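(S)-ureidoglycine--glyoxylate transaminase (Bacillus subtilis, PDB 3ISL) transfers the amino group of (S)-ureidoglycine to glyoxylate, giving oxalurate and glycine in purine catabolism, with pyridoxal 5'-phosphate as cofactor. Local coordinates at residues I75-L79 against L101-A105; A80-E84 against V218-R222; G178-V182 against R291-H295. All coordinates share one frame; numbering follows the deposited sequence.

Contact 1: I75-L79 against L101-A105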
loop_
_atom_site.group_PDB
_atom_site.type_symbol
_atom_site.label_atom_id
_atom_site.label_comp_id
_atom_site.label_asym_id
_atom_site.label_seq_id
_atom_site.Cartn_x
_atom_site.Cartn_y
_atom_site.Cartn_z
ATOM N N ILE A 75 5.881 5.468 8.458
ATOM C CA ILE A 75 6.971 5.863 9.327
ATOM C C ILE A 75 8.243 6.183 8.521
ATOM O O ILE A 75 8.896 7.198 8.755
ATOM C CB ILE A 75 7.277 4.761 10.329
ATOM C CG1 ILE A 75 6.054 4.527 11.266
ATOM C CG2 ILE A 75 8.621 5.110 11.065
ATOM C CD1 ILE A 75 6.259 3.321 12.272
ATOM N N GLU A 76 8.582 5.304 7.570
ATOM C CA GLU A 76 9.710 5.501 6.702
ATOM C C GLU A 76 9.615 6.793 5.861
ATOM O O GLU A 76 10.617 7.560 5.768
ATOM C CB GLU A 76 9.969 4.240 5.831
ATOM C CG GLU A 76 11.236 4.381 4.922
ATOM C CD GLU A 76 11.743 3.052 4.394
ATOM O OE1 GLU A 76 12.566 3.055 3.465
ATOM O OE2 GLU A 76 11.344 1.994 4.920
ATOM N N ALA A 77 8.435 7.073 5.297
ATOM C CA ALA A 77 8.271 8.286 4.476
ATOM C C ALA A 77 8.525 9.540 5.336
ATOM O O ALA A 77 9.233 10.450 4.905
ATOM C CB ALA A 77 6.901 8.347 3.804
ATOM N N VAL A 78 7.966 9.585 6.556
ATOM C CA VAL A 78 8.239 10.722 7.419
ATOM C C VAL A 78 9.756 10.768 7.691
ATOM O O VAL A 78 10.389 11.789 7.425
ATOM C CB VAL A 78 7.419 10.721 8.713
ATOM C CG1 VAL A 78 7.903 11.865 9.649
ATOM C CG2 VAL A 78 5.892 10.882 8.422
ATOM N N LEU A 79 10.361 9.677 8.171
ATOM C CA LEU A 79 11.788 9.759 8.543
ATOM C C LEU A 79 12.707 10.040 7.331
ATOM O O LEU A 79 13.668 10.807 7.447
ATOM C CB LEU A 79 12.219 8.506 9.275
ATOM C CG LEU A 79 11.597 8.341 10.669
ATOM C CD1 LEU A 79 11.884 6.978 11.152
ATOM C CD2 LEU A 79 12.192 9.425 11.602
ATOM N N LEU A 101 12.565 1.918 14.198
ATOM C CA LEU A 101 12.883 3.316 13.984
ATOM C C LEU A 101 14.394 3.476 13.769
ATOM O O LEU A 101 14.796 4.275 12.932
ATOM C CB LEU A 101 12.482 4.166 15.204
ATOM C CG LEU A 101 10.998 4.275 15.541
ATOM C CD1 LEU A 101 10.898 5.237 16.734
ATOM C CD2 LEU A 101 10.142 4.731 14.339
ATOM N N THR A 102 15.228 2.739 14.534
ATOM C CA THR A 102 16.666 2.941 14.404
ATOM C C THR A 102 17.167 2.402 13.051
ATOM O O THR A 102 18.014 3.016 12.380
ATOM C CB THR A 102 17.528 2.415 15.613
ATOM O OG1 THR A 102 17.668 0.995 15.563
ATOM C CG2 THR A 102 16.963 2.815 16.952
ATOM N N GLU A 103 16.627 1.265 12.647
ATOM C CA GLU A 103 16.894 0.712 11.310
ATOM C C GLU A 103 16.671 1.705 10.171
ATOM O O GLU A 103 17.544 1.926 9.336
ATOM C CB GLU A 103 15.951 -0.456 11.104
ATOM C CG GLU A 103 16.461 -1.727 11.567
ATOM C CD GLU A 103 17.328 -2.283 10.516
ATOM O OE1 GLU A 103 16.992 -1.950 9.352
ATOM O OE2 GLU A 103 18.322 -2.991 10.829
ATOM N N ILE A 104 15.470 2.268 10.142
ATOM C CA ILE A 104 15.070 3.244 9.142
ATOM C C ILE A 104 15.989 4.473 9.171
ATOM O O ILE A 104 16.528 4.891 8.129
ATOM C CB ILE A 104 13.572 3.640 9.345
ATOM C CG1 ILE A 104 12.649 2.483 8.929
ATOM C CG2 ILE A 104 13.253 4.824 8.502
ATOM C CD1 ILE A 104 11.292 2.473 9.602
ATOM N N ALA A 105 16.174 5.069 10.359
ATOM C CA ALA A 105 17.018 6.242 10.470
ATOM C C ALA A 105 18.443 5.969 9.989
ATOM O O ALA A 105 19.045 6.807 9.291
ATOM C CB ALA A 105 17.033 6.802 11.946
#
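Ile75, Glu76 and Leu79 pack against Leu101 and Ile104 across two helical segments whose axes come within 10.0 Å and run in broadly the same direction, with a signed crossing angle of -46°. Packing here is wholly apolar, and Ile104 sits at its middle. Its CG2 branch lies against Leu79, 3.7 Å from CD1 of that leucine, and also meets the backbone of Glu76, 4.0 Å from its CA. The other branch of Ile104 ends in CD1, which reaches CG2 of Ile75 at 4.0 Å. The two arms thus span Ile75 to Leu79, one turn of the partner helix. Ile75 contributes the same methyl twice: with chi1 at -63° CG1 sits beside the backbone N and CG2 is anti to it, and this CG2 also touches CD2 of Leu101 at 3.6 Å, the two side chains crossing at about a right angle. Glu76 offers this interface only the aliphatic part of its chain, with CG 4.1 Å from Ile104 CG2. Its buried carboxylate is satisfied by Tyr108 and, in the second subunit, by the hydroxyl of Ser246 and the backbone N of Tyr248. Both helices flank the central sheet of the large domain of a fold-type I aminotransferase, and the side chain of Ile75 comes about 4 Å from the bound pyridoxal phosphate, placing this packing beside the cofactor site.

Contact 2: A80-E84 against V218-R222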
loop_
_atom_site.group_PDB
_atom_site.type_symbol
_atom_site.label_atom_id
_atom_site.label_comp_id
_atom_site.label_asym_id
_atom_site.label_seq_id
_atom_site.Cartn_x
_atom_site.Cartn_y
_atom_site.Cartn_z
ATOM N N ALA A 80 12.421 9.428 6.197
ATOM C CA ALA A 80 13.128 9.710 4.940
ATOM C C ALA A 80 13.098 11.206 4.591
ATOM O O ALA A 80 14.085 11.765 4.119
ATOM C CB ALA A 80 12.526 8.889 3.768
ATOM N N SER A 81 11.971 11.848 4.828
ATOM C CA SER A 81 11.796 13.192 4.296
ATOM C C SER A 81 12.499 14.224 5.197
ATOM O O SER A 81 12.827 15.290 4.759
ATOM C CB SER A 81 10.309 13.494 4.125
ATOM O OG SER A 81 9.707 13.646 5.419
ATOM N N VAL A 82 12.807 13.833 6.427
ATOM C CA VAL A 82 13.322 14.740 7.433
ATOM C C VAL A 82 14.807 14.453 7.834
ATOM O O VAL A 82 15.406 15.220 8.561
ATOM C CB VAL A 82 12.281 14.700 8.578
ATOM C CG1 VAL A 82 12.770 14.129 9.819
ATOM C CG2 VAL A 82 11.399 15.966 8.594
ATOM N N ILE A 83 15.410 13.391 7.272
ATOM C CA ILE A 83 16.759 12.962 7.599
ATOM C C ILE A 83 17.689 13.116 6.452
ATOM O O ILE A 83 17.442 12.548 5.393
ATOM C CB ILE A 83 16.822 11.507 8.065
ATOM C CG1 ILE A 83 16.172 11.409 9.453
ATOM C CG2 ILE A 83 18.313 11.050 8.169
ATOM C CD1 ILE A 83 16.003 10.002 9.959
ATOM N N GLU A 84 18.739 13.907 6.649
ATOM C CA GLU A 84 19.869 13.952 5.703
ATOM C C GLU A 84 21.052 13.209 6.353
ATOM O O GLU A 84 21.165 13.195 7.576
ATOM C CB GLU A 84 20.272 15.412 5.419
ATOM C CG GLU A 84 19.427 16.133 4.329
ATOM C CD GLU A 84 19.425 17.676 4.540
ATOM O OE1 GLU A 84 20.329 18.163 5.244
ATOM O OE2 GLU A 84 18.505 18.389 4.038
ATOM N N VAL A 218 11.195 21.858 6.823
ATOM C CA VAL A 218 12.355 21.000 6.581
ATOM C C VAL A 218 12.151 20.199 5.278
ATOM O O VAL A 218 13.086 20.014 4.534
ATOM C CB VAL A 218 12.583 20.031 7.760
ATOM C CG1 VAL A 218 13.563 18.905 7.366
ATOM C CG2 VAL A 218 13.044 20.773 8.991
ATOM N N ILE A 219 10.913 19.769 4.994
ATOM C CA ILE A 219 10.610 19.009 3.793
ATOM C C ILE A 219 10.742 19.950 2.584
ATOM O O ILE A 219 11.286 19.586 1.550
ATOM C CB ILE A 219 9.191 18.448 3.893
ATOM C CG1 ILE A 219 9.066 17.437 5.054
ATOM C CG2 ILE A 219 8.770 17.841 2.590
ATOM C CD1 ILE A 219 7.724 16.746 5.097
ATOM N N ALA A 220 10.262 21.178 2.728
ATOM C CA ALA A 220 10.359 22.130 1.636
ATOM C C ALA A 220 11.810 22.418 1.295
ATOM O O ALA A 220 12.137 22.586 0.112
ATOM C CB ALA A 220 9.619 23.414 1.971
ATOM N N ALA A 221 12.691 22.479 2.297
ATOM C CA ALA A 221 14.122 22.757 2.003
ATOM C C ALA A 221 14.783 21.657 1.129
ATOM O O ALA A 221 15.969 21.756 0.780
ATOM C CB ALA A 221 14.911 23.019 3.271
ATOM N N ARG A 222 13.989 20.651 0.727
ATOM C CA ARG A 222 14.473 19.484 -0.028
ATOM C C ARG A 222 13.699 19.066 -1.340
ATOM O O ARG A 222 12.529 19.405 -1.576
ATOM C CB ARG A 222 14.556 18.266 0.900
ATOM C CG ARG A 222 15.411 18.411 2.171
ATOM C CD ARG A 222 15.332 17.065 2.998
ATOM N NE ARG A 222 16.092 16.016 2.317
ATOM C CZ ARG A 222 16.318 14.783 2.759
ATOM N NH1 ARG A 222 15.830 14.369 3.927
ATOM N NH2 ARG A 222 17.043 13.951 1.999
HETATM O O HOH W 1 16.340 11.142 2.366
#
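Ser81 and Ile219 make the closest backbone approach, with CA atoms 6.0 Å apart, where the last turn of helix 71-82 and the loop after it meet the end of helix 213-220. The junction belongs to the class-V aminotransferase fold: helix 71-82 packs on the mixed central sheet through Val82, and the end of helix 213-220 abuts its C-terminal end. One arginine dominates, reaching the carbonyls at that helix C-terminus. NH1 of Arg222 donates to Ile83 O at 2.8 Å, coming from above the carbonyl plane with an N-H...O angle of 135°, and makes a weak bond to Ser81 O at 3.2 Å. These carbonyls belong to the final turn and the residue just beyond it, where the negative end of the helix dipole would be expected to suit a guanidinium. A bend at chi3 (72°) turns the group from the extended start of the chain toward the carbonyls. Glu84 runs past the arginine in the opposite direction: its CG covers one guanidinium face, 3.7 Å above the plane, while the carboxylate stands nearly perpendicular to that plane. The salt bridge from OE2 of Glu84 to NE of Arg222 is long (3.8 Å) and rests on charge alone, since no N-H points at the oxygen; NE instead donates to Arg242 O. Next to these polar groups, Val82 CG2 meets Val218 CG1 at 3.9 Å, the side chains crossing at about a right angle. Ile219 lies along the Ser81 hydroxyl, whose main hydrogen bond is to Val78 O within its own helix, and Leu251 of helix 251-257 packs against both residues. A single water completes the join, donating to Ala80 O and accepting from Arg222 NH2, each at 2.9 Å.

Contact 3: G178-V182 against R291-H295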
loop_
_atom_site.group_PDB
_atom_site.type_symbol
_atom_site.label_atom_id
_atom_site.label_comp_id
_atom_site.label_asym_id
_atom_site.label_seq_id
_atom_site.Cartn_x
_atom_site.Cartn_y
_atom_site.Cartn_z
ATOM N N GLY A 178 -6.730 6.057 17.761
ATOM C CA GLY A 178 -8.131 5.603 17.783
ATOM C C GLY A 178 -8.518 4.654 18.938
ATOM O O GLY A 178 -9.674 4.234 19.049
ATOM N N GLY A 179 -7.566 4.361 19.805
ATOM C CA GLY A 179 -7.783 3.433 20.934
ATOM C C GLY A 179 -7.404 4.027 22.283
ATOM O O GLY A 179 -8.092 3.794 23.284
ATOM N N CYS A 180 -6.294 4.755 22.291
ATOM C CA CYS A 180 -5.752 5.454 23.457
ATOM C C CYS A 180 -5.567 6.890 23.057
ATOM O O CYS A 180 -5.301 7.191 21.872
ATOM C CB CYS A 180 -4.337 4.932 23.876
ATOM S SG CYS A 180 -4.207 3.107 23.841
ATOM N N GLU A 181 -5.549 7.764 24.062
ATOM C CA GLU A 181 -5.427 9.186 23.799
ATOM C C GLU A 181 -4.199 9.425 22.971
ATOM O O GLU A 181 -3.144 8.973 23.339
ATOM C CB GLU A 181 -5.225 9.932 25.114
ATOM C CG GLU A 181 -6.388 10.703 25.521
ATOM C CD GLU A 181 -6.038 11.521 26.729
ATOM O OE1 GLU A 181 -4.810 11.693 27.019
ATOM O OE2 GLU A 181 -6.994 11.942 27.416
ATOM N N VAL A 182 -4.337 10.133 21.865
ATOM C CA VAL A 182 -3.167 10.770 21.255
ATOM C C VAL A 182 -3.417 12.245 21.004
ATOM O O VAL A 182 -4.393 12.604 20.403
ATOM C CB VAL A 182 -2.388 9.937 20.155
ATOM C CG1 VAL A 182 -2.918 8.580 19.876
ATOM C CG2 VAL A 182 -1.738 10.725 18.979
ATOM N N ARG A 291 -14.894 6.438 22.893
ATOM C CA ARG A 291 -14.113 5.324 22.412
ATOM C C ARG A 291 -12.949 4.947 23.313
ATOM O O ARG A 291 -12.742 3.763 23.531
ATOM C CB ARG A 291 -13.631 5.576 20.970
ATOM C CG ARG A 291 -12.969 4.434 20.353
ATOM C CD ARG A 291 -12.913 4.693 18.852
ATOM N NE ARG A 291 -12.342 3.631 18.024
ATOM C CZ ARG A 291 -13.068 2.873 17.172
ATOM N NH1 ARG A 291 -14.383 3.028 17.098
ATOM N NH2 ARG A 291 -12.476 1.982 16.380
ATOM N N PHE A 292 -12.186 5.905 23.837
ATOM C CA PHE A 292 -11.075 5.505 24.749
ATOM C C PHE A 292 -11.576 4.836 26.020
ATOM O O PHE A 292 -10.952 3.871 26.538
ATOM C CB PHE A 292 -10.179 6.688 25.172
ATOM C CG PHE A 292 -9.650 7.545 24.009
ATOM C CD1 PHE A 292 -9.355 6.985 22.751
ATOM C CD2 PHE A 292 -9.434 8.912 24.199
ATOM C CE1 PHE A 292 -8.886 7.778 21.685
ATOM C CE2 PHE A 292 -8.953 9.717 23.128
ATOM C CZ PHE A 292 -8.648 9.134 21.892
ATOM N N GLU A 293 -12.679 5.371 26.555
ATOM C CA GLU A 293 -13.310 4.793 27.753
ATOM C C GLU A 293 -13.856 3.367 27.445
ATOM O O GLU A 293 -13.723 2.439 28.261
ATOM C CB GLU A 293 -14.434 5.717 28.285
ATOM C CG GLU A 293 -15.342 4.994 29.277
ATOM C CD GLU A 293 -14.587 4.643 30.557
ATOM O OE1 GLU A 293 -14.907 3.612 31.216
ATOM O OE2 GLU A 293 -13.652 5.417 30.905
ATOM N N ARG A 294 -14.409 3.182 26.245
ATOM C CA ARG A 294 -14.883 1.863 25.846
ATOM C C ARG A 294 -13.720 0.833 25.768
ATOM O O ARG A 294 -13.875 -0.331 26.085
ATOM C CB ARG A 294 -15.612 2.032 24.494
ATOM C CG ARG A 294 -16.343 0.785 23.941
ATOM C CD ARG A 294 -15.529 0.043 22.920
ATOM N NE ARG A 294 -15.417 0.792 21.656
ATOM C CZ ARG A 294 -14.916 0.315 20.527
ATOM N NH1 ARG A 294 -14.441 -0.903 20.504
ATOM N NH2 ARG A 294 -14.839 1.126 19.436
ATOM N N HIS A 295 -12.552 1.272 25.299
ATOM C CA HIS A 295 -11.366 0.392 25.275
ATOM C C HIS A 295 -10.951 0.047 26.738
ATOM O O HIS A 295 -10.652 -1.090 27.036
ATOM C CB HIS A 295 -10.230 1.022 24.465
ATOM C CG HIS A 295 -10.424 0.872 22.959
ATOM N ND1 HIS A 295 -11.388 1.571 22.249
ATOM C CD2 HIS A 295 -9.802 0.071 22.053
ATOM C CE1 HIS A 295 -11.341 1.210 20.970
ATOM N NE2 HIS A 295 -10.412 0.274 20.839
HETATM O O HOH W 2 -8.156 3.507 25.963
#
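Phe292 lays one face of its ring over the backbone from Cys180 to Glu181, with Glu181 CA 3.9 Å from the ring centroid and 24° off the normal, a CH-pi contact. The Glu181 side chain adds to it, its CG lying 3.6 Å from CE2 of Phe292, and the edge of the same ring is turned to Gly178 C. One turn further along the helix, His295 offers its ring face to Gly179, whose CA stands almost on the ring normal, 4.0 Å from the centroid. The imidazole is fixed in its rotation by ND1, which donates to Arg291 O at 2.9 Å, nearly straight; that oxygen also takes the helical bond from His295 N, the two donors arriving from opposite faces of the carbonyl plane. NE2 on the other side of the ring is held by the backbone N of Gly368. Arg291, extended from CG to NE, sets its NE in the carbonyl plane of Gly178, making a 2.9 Å bond to Gly178 O at the guanidinium edge, in plane yet clearly bent (139° at the hydrogen). Its NH1 forms a salt bridge with Glu286 and NH2 donates to Cys199 O, next in sequence to Lys198, the lysine that carries the cofactor in the enzyme but is not joined to it here. A water donates to both Gly179 O and Phe292 O. The loop that carries 178-182 between strands 168-172 and 191-193 is thereby laid against helix 288-308, while Pro322 and Val323, leading into strand 324-328, touch Cys180 and His295.

In the fold
All three contacts are buried, but they differ in place and chemistry. Contacts 1 and 2 share helix 71-82, using successive parts of it, and touch where Ala105 CB packs on Ile83 CD1; their centres are 12 Å apart. Contact 1, beside the cofactor and the second subunit, is purely apolar across its segments. Contact 2, 24 Å from the centre of the chain and away from the cofactor, relies on an arginine at a helix end and includes partly exposed residues. Contact 3 lies across the chain's centre from contact 1, about 13 Å away at the nearest atoms, and joins loop to helix through rings over backbone and one arginine-carbonyl bond.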